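Local coordinates for protein 70 kDa peptidylprolyl isomerase, putative (Plasmodium falciparum, PDB 2FBN) that is probably an FK506-binding peptidyl-prolyl isomerase, here represented by the TPR domain that interacts with the C-terminal pentapeptide of Hsp90, at residues K23-I26 with Y27-T30; D75-I78 with L79-K83; I41-E44 with G45-F48; A107-H110 with A111-L115. One frame throughout, in Å; residues are numbered along the deposited sequence.

All four contacts are local, each joining neighbouring residues of one continuous run of chain, and they follow one another along it without crossing or nesting. Contact 1 (23-30) is the turn that leads into helix 31-50. Contact 3 (41-48) comes next, further along that helix, its centre about 21 Å from that of contact 1. The chain then runs through helix 54-66 to contact 2 (75-83), which opens helix 77-100 and comes within about 6 Å of contact 1 at the nearest atoms. Contact 4 (107-115), on helix 104-117, lies deepest, its centre about 5 Å from that of the chain. Helix 31-50 packs against helix 77-100, which packs in turn against helix 104-117.

Contact 1 (K23-I26 with Y27-T30); sequences KKSI and YDYT
Lys23 passes at a slant across one face of the Tyr29 ring, starting at its hydroxyl end. Its CB sits 3.1 Å from Tyr29 OH, and CG is close to OH and CZ. A bend at chi2 (-74°) then puts CD over the face, 3.8 Å from the ring centroid, in a CH-pi contact. CE passes near Tyr29 CE1, and NZ ends in a cation-pi position 5.0 Å from that centroid. The ammonium also donates to Asp28 O at 3.1 Å and forms a salt bridge with Glu33 of helix 31-50.

Behind this the backbone makes a short 3-10 turn leading into helix 31-50, where Thr30 is the N-cap residue. Asp28 N donates to Ser25 O and Tyr29 N to Ile26 O; both carbonyl oxygens lie at the ring edge of Tyr29, in its plane. Asp28 OD2 takes Lys24 N at 2.9 Å on its anti lone pair and Ser25 N at 3.3 Å from above the carboxylate plane. A water donates to the same oxygen and is bonded to Ser25 OG as well; Tyr27 N donates to that OG at 3.2 Å. Ser25 packs on Phe135, and Ile26 and Tyr27 on Gly136, both of the second subunit.

Contact 2 (D75-I78 with L79-K83); sequences DDQI and LLDKK
Asp76 and Leu79 meet at an angle, the carboxylate passing beside the leucine branch point with OD2 4.0 Å from Leu79 CG. The aspartate CG is anti to the backbone N (chi1 179°), which swings the carboxylate forward over the first turn of the helix. Its OD1 there faces two backbone amides: Ile78 N at 2.9 Å, a weak bond, bent to an N-H...O angle of 126°, and Leu79 N at 3.4 Å, straighter but long and also weak.

This is an N-cap. Asp76 stands right before helix 77-100, and its carboxylate offers an acceptor to amides of the first turn, where a negative charge would probably also suit the helix dipole. The same residue begins the backbone ladder, with Asp76 O accepting from Leu80 N at 2.9 Å almost in line with the carbonyl bond. Leu80 CG rests on that oxygen too, and its CD1 reaches back to Asp75 CA at 3.9 Å.

One residue on, Gln77 and Asp81 slant past each other with their amide and carboxylate planes 23° apart; the touch is Gln77 CG against Asp81 OD2. Ile78 and Lys82 instead run side by side and point the same way: Lys82 CG rests on Ile78 O, and further out only CE comes near the isoleucine branch, 4.1 Å from Ile78 CG2. Leu79 is the buried member of the group and packs against Asp31, Glu32 and Val35 of helix 31-50, as well as on Trp74.

Contact 3 (I41-E44 with G45-F48); sequences IKEE and GNEF
Two bends bring Glu43 to Asn46. The glutamate CG lies beside its own backbone N (chi1 -60°), and a second turn at chi2 (-75°) curls the carboxylate along the helix surface. Asn46 CG is likewise beside its backbone N, and the amide swings back toward the preceding turn. Glu43 OE1 and Asn46 ND2 then stand 3.1 Å apart in a weak hydrogen bond, with the carboxylate and amide planes 77° apart, close to perpendicular.

A water bridges the same two groups: it accepts from Asn46 ND2 at 2.9 Å and donates weakly to Glu43 OE1. Lys42 NZ forms a salt bridge with that same oxygen at 3.1 Å, coming from above the carboxylate plane. OE1 is thus met by an ammonium, an amide and a water. A second water donates to both Glu43 O and Glu47 OE2, spanning one turn of the surface.

Beneath these groups the alpha-helical ladder runs unbroken, for instance from Asn46 N to Lys42 O at 2.9 Å and from Gly45 N to Ile41 O at 3.0 Å. Lys42 and Asn46, with buried Gly45 between them, occupy the positions that in related Hsp90-binding TPR domains grip the peptide's C-terminal carboxylate, and they probably do so here.

Helix 31-50 packs here against two others: Glu44 makes a salt bridge to Lys60, Asn46 OD1 bonds Tyr61 OH and Phe48 packs on Ala57, all of helix 54-66, while Lys42 rests on Ser89 and Cys90, and Asn46 on Asn93, of helix 77-100.

Contact 4 (A107-H110 with A111-L115); sequences AIDH and ASKVL
Ile108 O is gripped twice by Ser112. The hydroxyl OG donates to it at 2.8 Å and the backbone N at 2.9 Å, the two reaching the oxygen from opposite faces of its carbonyl plane. With chi1 at -65° the serine OG lies beside its own backbone N, and the side chain folds back one turn to share the acceptor of the normal helix bond.

Asp109 and Lys113 form an i to i+4 pair. The lysine chain is extended beyond CG and passes Asp109 O, so that CE lies 3.4 Å from Asp109 OD2 and NZ 3.3 Å from it, a salt bridge whose hydrogen bond is weak. That OD2 also lies 3.5 Å above one face of the His110 ring, toward its rim.

Both residue pairs belong to helix 104-117, within a tetratricopeptide repeat. His110 turns to helix 77-100, where ND1 bonds Asn91 OD1 and the ring meets that of Tyr98, while Ala107 and Ile108 pack on Ala131 of helix 122-135. Because Asn91 OD1 can only accept, His110 ND1 carries a hydrogen; whether the ring is charged is left open, with a carboxylate and an ammonium both near.

Contact 1 (K23-I26 with Y27-T30)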
# COMPACT_ATOMS: atom_id res chain seq x y z
N LYS A 23 -21.45 -14.84 0.26
CA LYS A 23 -20.41 -14.07 -0.42
C LYS A 23 -19.10 -14.83 -0.28
O LYS A 23 -18.53 -14.92 0.82
CB LYS A 23 -20.28 -12.68 0.21
CG LYS A 23 -21.57 -11.87 0.31
CD LYS A 23 -22.04 -11.32 -1.02
CE LYS A 23 -23.16 -10.32 -0.81
NZ LYS A 23 -24.02 -10.19 -2.02
N LYS A 24 -18.63 -15.39 -1.39
CA LYS A 24 -17.40 -16.19 -1.41
C LYS A 24 -16.21 -15.45 -2.00
O LYS A 24 -15.06 -15.81 -1.73
CB LYS A 24 -17.62 -17.47 -2.20
CG LYS A 24 -18.49 -18.51 -1.49
CD LYS A 24 -18.81 -19.68 -2.42
CE LYS A 24 -19.80 -19.28 -3.51
NZ LYS A 24 -20.27 -20.45 -4.31
N SER A 25 -16.47 -14.45 -2.84
CA SER A 25 -15.40 -13.62 -3.40
C SER A 25 -15.93 -12.23 -3.74
O SER A 25 -17.12 -11.96 -3.61
CB SER A 25 -14.80 -14.28 -4.65
OG SER A 25 -15.62 -14.03 -5.77
N ILE A 26 -15.04 -11.34 -4.19
CA ILE A 26 -15.48 -10.00 -4.55
C ILE A 26 -16.48 -10.00 -5.73
O ILE A 26 -17.25 -9.06 -5.91
CB ILE A 26 -14.27 -9.07 -4.81
CG1 ILE A 26 -14.67 -7.58 -4.72
CG2 ILE A 26 -13.62 -9.40 -6.15
CD1 ILE A 26 -15.14 -7.15 -3.32
N TYR A 27 -16.47 -11.07 -6.53
CA TYR A 27 -17.39 -11.20 -7.66
C TYR A 27 -18.86 -11.08 -7.22
O TYR A 27 -19.72 -10.60 -7.98
CB TYR A 27 -17.16 -12.55 -8.36
CG TYR A 27 -17.85 -12.65 -9.70
CD1 TYR A 27 -17.20 -12.27 -10.88
CD2 TYR A 27 -19.16 -13.13 -9.80
CE1 TYR A 27 -17.83 -12.37 -12.12
CE2 TYR A 27 -19.81 -13.22 -11.04
CZ TYR A 27 -19.13 -12.83 -12.19
OH TYR A 27 -19.77 -12.93 -13.41
N ASP A 28 -19.12 -11.48 -5.98
CA ASP A 28 -20.49 -11.63 -5.48
C ASP A 28 -21.15 -10.33 -5.01
O ASP A 28 -22.32 -10.34 -4.63
CB ASP A 28 -20.52 -12.68 -4.36
CG ASP A 28 -20.14 -14.07 -4.84
OD1 ASP A 28 -20.51 -14.43 -5.98
OD2 ASP A 28 -19.47 -14.80 -4.06
N TYR A 29 -20.41 -9.22 -5.07
CA TYR A 29 -20.90 -7.92 -4.59
C TYR A 29 -21.22 -6.93 -5.72
O TYR A 29 -20.40 -6.73 -6.63
CB TYR A 29 -19.85 -7.28 -3.67
CG TYR A 29 -19.61 -8.01 -2.39
CD1 TYR A 29 -20.21 -7.58 -1.20
CD2 TYR A 29 -18.75 -9.12 -2.34
CE1 TYR A 29 -19.98 -8.25 -0.00
CE2 TYR A 29 -18.52 -9.79 -1.16
CZ TYR A 29 -19.13 -9.35 0.00
OH TYR A 29 -18.89 -10.03 1.17
N THR A 30 -22.40 -6.32 -5.65
CA THR A 30 -22.73 -5.17 -6.49
C THR A 30 -21.97 -3.97 -5.94
O THR A 30 -21.49 -4.01 -4.80
CB THR A 30 -24.23 -4.83 -6.45
OG1 THR A 30 -24.57 -4.36 -5.14
CG2 THR A 30 -25.09 -6.07 -6.82
O HOH W 1 -17.45 -15.96 -5.97

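Contact 2 (D75-I78 with L79-K83)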
# COMPACT_ATOMS: atom_id res chain seq x y z
N ASP A 75 -18.60 5.77 -11.70
CA ASP A 75 -19.10 7.09 -12.10
C ASP A 75 -20.47 7.43 -11.52
O ASP A 75 -21.08 8.44 -11.90
CB ASP A 75 -19.09 7.25 -13.63
CG ASP A 75 -19.91 6.19 -14.34
OD1 ASP A 75 -20.80 5.56 -13.71
OD2 ASP A 75 -19.67 5.98 -15.54
N ASP A 76 -20.97 6.58 -10.62
CA ASP A 76 -22.19 6.89 -9.86
C ASP A 76 -21.81 7.86 -8.75
O ASP A 76 -21.17 7.46 -7.76
CB ASP A 76 -22.85 5.61 -9.30
CG ASP A 76 -24.11 5.90 -8.47
OD1 ASP A 76 -24.20 6.97 -7.84
OD2 ASP A 76 -25.01 5.03 -8.43
N GLN A 77 -22.22 9.12 -8.88
CA GLN A 77 -21.78 10.15 -7.92
C GLN A 77 -22.12 9.81 -6.47
O GLN A 77 -21.34 10.12 -5.57
CB GLN A 77 -22.28 11.56 -8.30
CG GLN A 77 -21.50 12.66 -7.59
CD GLN A 77 -21.95 14.07 -7.95
OE1 GLN A 77 -23.03 14.50 -7.56
NE2 GLN A 77 -21.10 14.80 -8.66
N ILE A 78 -23.28 9.19 -6.25
CA ILE A 78 -23.70 8.82 -4.90
C ILE A 78 -22.72 7.83 -4.26
O ILE A 78 -22.25 8.05 -3.14
CB ILE A 78 -25.15 8.25 -4.88
CG1 ILE A 78 -26.14 9.34 -5.33
CG2 ILE A 78 -25.52 7.68 -3.49
CD1 ILE A 78 -27.52 8.80 -5.67
N LEU A 79 -22.41 6.77 -4.99
CA LEU A 79 -21.45 5.77 -4.51
C LEU A 79 -20.04 6.33 -4.39
O LEU A 79 -19.33 5.98 -3.45
CB LEU A 79 -21.47 4.52 -5.39
CG LEU A 79 -22.80 3.74 -5.41
CD1 LEU A 79 -22.60 2.40 -6.10
CD2 LEU A 79 -23.39 3.54 -4.02
N LEU A 80 -19.63 7.17 -5.34
CA LEU A 80 -18.30 7.81 -5.29
C LEU A 80 -18.14 8.62 -4.02
O LEU A 80 -17.10 8.53 -3.33
CB LEU A 80 -18.08 8.71 -6.51
CG LEU A 80 -17.79 8.02 -7.84
CD1 LEU A 80 -17.88 9.02 -9.00
CD2 LEU A 80 -16.43 7.33 -7.84
N ASP A 81 -19.16 9.41 -3.70
CA ASP A 81 -19.10 10.26 -2.51
C ASP A 81 -19.01 9.42 -1.23
O ASP A 81 -18.24 9.75 -0.32
CB ASP A 81 -20.27 11.26 -2.48
CG ASP A 81 -20.15 12.34 -3.55
OD1 ASP A 81 -19.05 12.55 -4.14
OD2 ASP A 81 -21.17 13.02 -3.82
N LYS A 82 -19.76 8.32 -1.17
CA LYS A 82 -19.71 7.42 -0.02
C LYS A 82 -18.34 6.74 0.04
O LYS A 82 -17.76 6.64 1.11
CB LYS A 82 -20.85 6.39 -0.09
CG LYS A 82 -22.23 7.00 0.10
CD LYS A 82 -23.29 5.93 0.27
CE LYS A 82 -24.68 6.56 0.41
NZ LYS A 82 -24.78 7.38 1.65
N LYS A 83 -17.84 6.31 -1.11
CA LYS A 83 -16.52 5.67 -1.19
C LYS A 83 -15.44 6.60 -0.65
O LYS A 83 -14.61 6.19 0.15
CB LYS A 83 -16.21 5.26 -2.64
CG LYS A 83 -14.79 4.76 -2.85
CD LYS A 83 -14.53 4.37 -4.29
CE LYS A 83 -13.05 4.48 -4.58
NZ LYS A 83 -12.75 4.32 -6.03

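Contact 3 (I41-E44 with G45-F48)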
# COMPACT_ATOMS: atom_id res chain seq x y z
N ILE A 41 -17.79 -2.72 7.80
CA ILE A 41 -16.51 -3.24 8.26
C ILE A 41 -15.67 -2.12 8.91
O ILE A 41 -15.01 -2.35 9.93
CB ILE A 41 -15.77 -3.98 7.11
CG1 ILE A 41 -16.58 -5.24 6.74
CG2 ILE A 41 -14.34 -4.36 7.53
CD1 ILE A 41 -16.27 -5.80 5.37
N LYS A 42 -15.73 -0.92 8.34
CA LYS A 42 -15.09 0.25 8.94
C LYS A 42 -15.61 0.45 10.38
O LYS A 42 -14.83 0.66 11.29
CB LYS A 42 -15.32 1.52 8.10
CG LYS A 42 -14.66 2.77 8.69
CD LYS A 42 -15.39 4.06 8.31
CE LYS A 42 -16.87 4.02 8.67
NZ LYS A 42 -17.37 5.33 9.17
N GLU A 43 -16.92 0.35 10.56
CA GLU A 43 -17.49 0.49 11.91
C GLU A 43 -16.96 -0.58 12.87
O GLU A 43 -16.68 -0.29 14.03
CB GLU A 43 -19.03 0.52 11.88
CG GLU A 43 -19.62 1.66 11.05
CD GLU A 43 -19.53 3.02 11.71
OE1 GLU A 43 -18.46 3.66 11.60
OE2 GLU A 43 -20.54 3.46 12.33
N GLU A 44 -16.80 -1.81 12.39
CA GLU A 44 -16.18 -2.87 13.19
C GLU A 44 -14.75 -2.50 13.61
O GLU A 44 -14.33 -2.78 14.74
CB GLU A 44 -16.12 -4.18 12.42
CG GLU A 44 -17.48 -4.81 12.14
CD GLU A 44 -17.33 -6.11 11.37
OE1 GLU A 44 -16.63 -7.02 11.86
OE2 GLU A 44 -17.92 -6.21 10.28
N GLY A 45 -14.02 -1.90 12.68
CA GLY A 45 -12.68 -1.38 12.96
C GLY A 45 -12.71 -0.34 14.08
O GLY A 45 -11.90 -0.41 15.03
N ASN A 46 -13.63 0.62 13.96
CA ASN A 46 -13.83 1.66 14.98
C ASN A 46 -14.10 1.06 16.37
O ASN A 46 -13.60 1.56 17.39
CB ASN A 46 -14.96 2.62 14.58
CG ASN A 46 -14.60 3.49 13.39
OD1 ASN A 46 -13.43 3.60 13.00
ND2 ASN A 46 -15.60 4.13 12.81
N GLU A 47 -14.87 -0.02 16.40
CA GLU A 47 -15.19 -0.70 17.67
C GLU A 47 -13.96 -1.33 18.33
O GLU A 47 -13.75 -1.18 19.53
CB GLU A 47 -16.33 -1.71 17.47
CG GLU A 47 -17.70 -1.02 17.23
CD GLU A 47 -18.08 -0.04 18.35
OE1 GLU A 47 -18.03 -0.43 19.54
OE2 GLU A 47 -18.42 1.12 18.04
N PHE A 48 -13.13 -1.99 17.53
CA PHE A 48 -11.86 -2.49 18.01
C PHE A 48 -10.95 -1.36 18.47
O PHE A 48 -10.24 -1.49 19.47
CB PHE A 48 -11.13 -3.30 16.93
CG PHE A 48 -11.66 -4.70 16.74
CD1 PHE A 48 -11.75 -5.59 17.81
CD2 PHE A 48 -12.05 -5.14 15.48
CE1 PHE A 48 -12.24 -6.88 17.64
CE2 PHE A 48 -12.53 -6.44 15.29
CZ PHE A 48 -12.63 -7.31 16.38
O HOH W 2 -18.74 1.68 15.38
O HOH W 3 -18.13 4.07 14.32

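Contact 4 (A107-H110 with A111-L115)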
# COMPACT_ATOMS: atom_id res chain seq x y z
N ALA A 107 2.16 4.27 8.56
CA ALA A 107 1.42 5.50 8.87
C ALA A 107 1.65 6.57 7.79
O ALA A 107 0.72 7.24 7.36
CB ALA A 107 1.80 6.05 10.27
N ILE A 108 2.89 6.71 7.33
CA ILE A 108 3.17 7.64 6.25
C ILE A 108 2.32 7.30 5.03
O ILE A 108 1.69 8.19 4.44
CB ILE A 108 4.68 7.62 5.88
CG1 ILE A 108 5.48 8.23 7.02
CG2 ILE A 108 4.90 8.33 4.54
CD1 ILE A 108 7.01 8.06 6.90
N ASP A 109 2.27 6.01 4.69
CA ASP A 109 1.52 5.56 3.52
C ASP A 109 0.04 5.96 3.60
O ASP A 109 -0.53 6.57 2.68
CB ASP A 109 1.64 4.05 3.39
CG ASP A 109 0.88 3.50 2.19
OD1 ASP A 109 1.24 3.83 1.04
OD2 ASP A 109 -0.08 2.73 2.40
N HIS A 110 -0.57 5.64 4.73
CA HIS A 110 -2.00 5.89 4.88
C HIS A 110 -2.38 7.36 5.05
O HIS A 110 -3.37 7.83 4.44
CB HIS A 110 -2.59 4.95 5.95
CG HIS A 110 -2.55 3.52 5.52
ND1 HIS A 110 -3.47 2.98 4.64
CD2 HIS A 110 -1.65 2.54 5.76
CE1 HIS A 110 -3.15 1.72 4.39
NE2 HIS A 110 -2.04 1.43 5.05
N ALA A 111 -1.60 8.12 5.82
CA ALA A 111 -1.86 9.56 5.92
C ALA A 111 -1.71 10.19 4.53
O ALA A 111 -2.50 11.05 4.14
CB ALA A 111 -0.93 10.21 6.91
N SER A 112 -0.71 9.73 3.76
CA SER A 112 -0.46 10.29 2.42
C SER A 112 -1.64 9.99 1.47
O SER A 112 -2.01 10.82 0.62
CB SER A 112 0.87 9.78 1.84
OG SER A 112 1.96 10.25 2.62
N LYS A 113 -2.23 8.81 1.64
CA LYS A 113 -3.41 8.43 0.86
C LYS A 113 -4.61 9.33 1.12
O LYS A 113 -5.38 9.62 0.19
CB LYS A 113 -3.76 6.96 1.08
CG LYS A 113 -2.84 6.02 0.35
CD LYS A 113 -3.13 4.59 0.72
CE LYS A 113 -2.24 3.67 -0.11
NZ LYS A 113 -2.48 2.28 0.24
N VAL A 114 -4.79 9.75 2.36
CA VAL A 114 -5.86 10.70 2.69
C VAL A 114 -5.62 12.00 1.92
O VAL A 114 -6.56 12.54 1.33
CB VAL A 114 -5.95 11.01 4.19
CG1 VAL A 114 -7.06 12.04 4.44
CG2 VAL A 114 -6.23 9.75 4.98
N LEU A 115 -4.38 12.47 1.94
CA LEU A 115 -4.02 13.75 1.33
C LEU A 115 -4.17 13.77 -0.18
O LEU A 115 -4.49 14.81 -0.76
CB LEU A 115 -2.61 14.16 1.76
CG LEU A 115 -2.53 14.57 3.24
CD1 LEU A 115 -1.08 14.75 3.67
CD2 LEU A 115 -3.40 15.81 3.55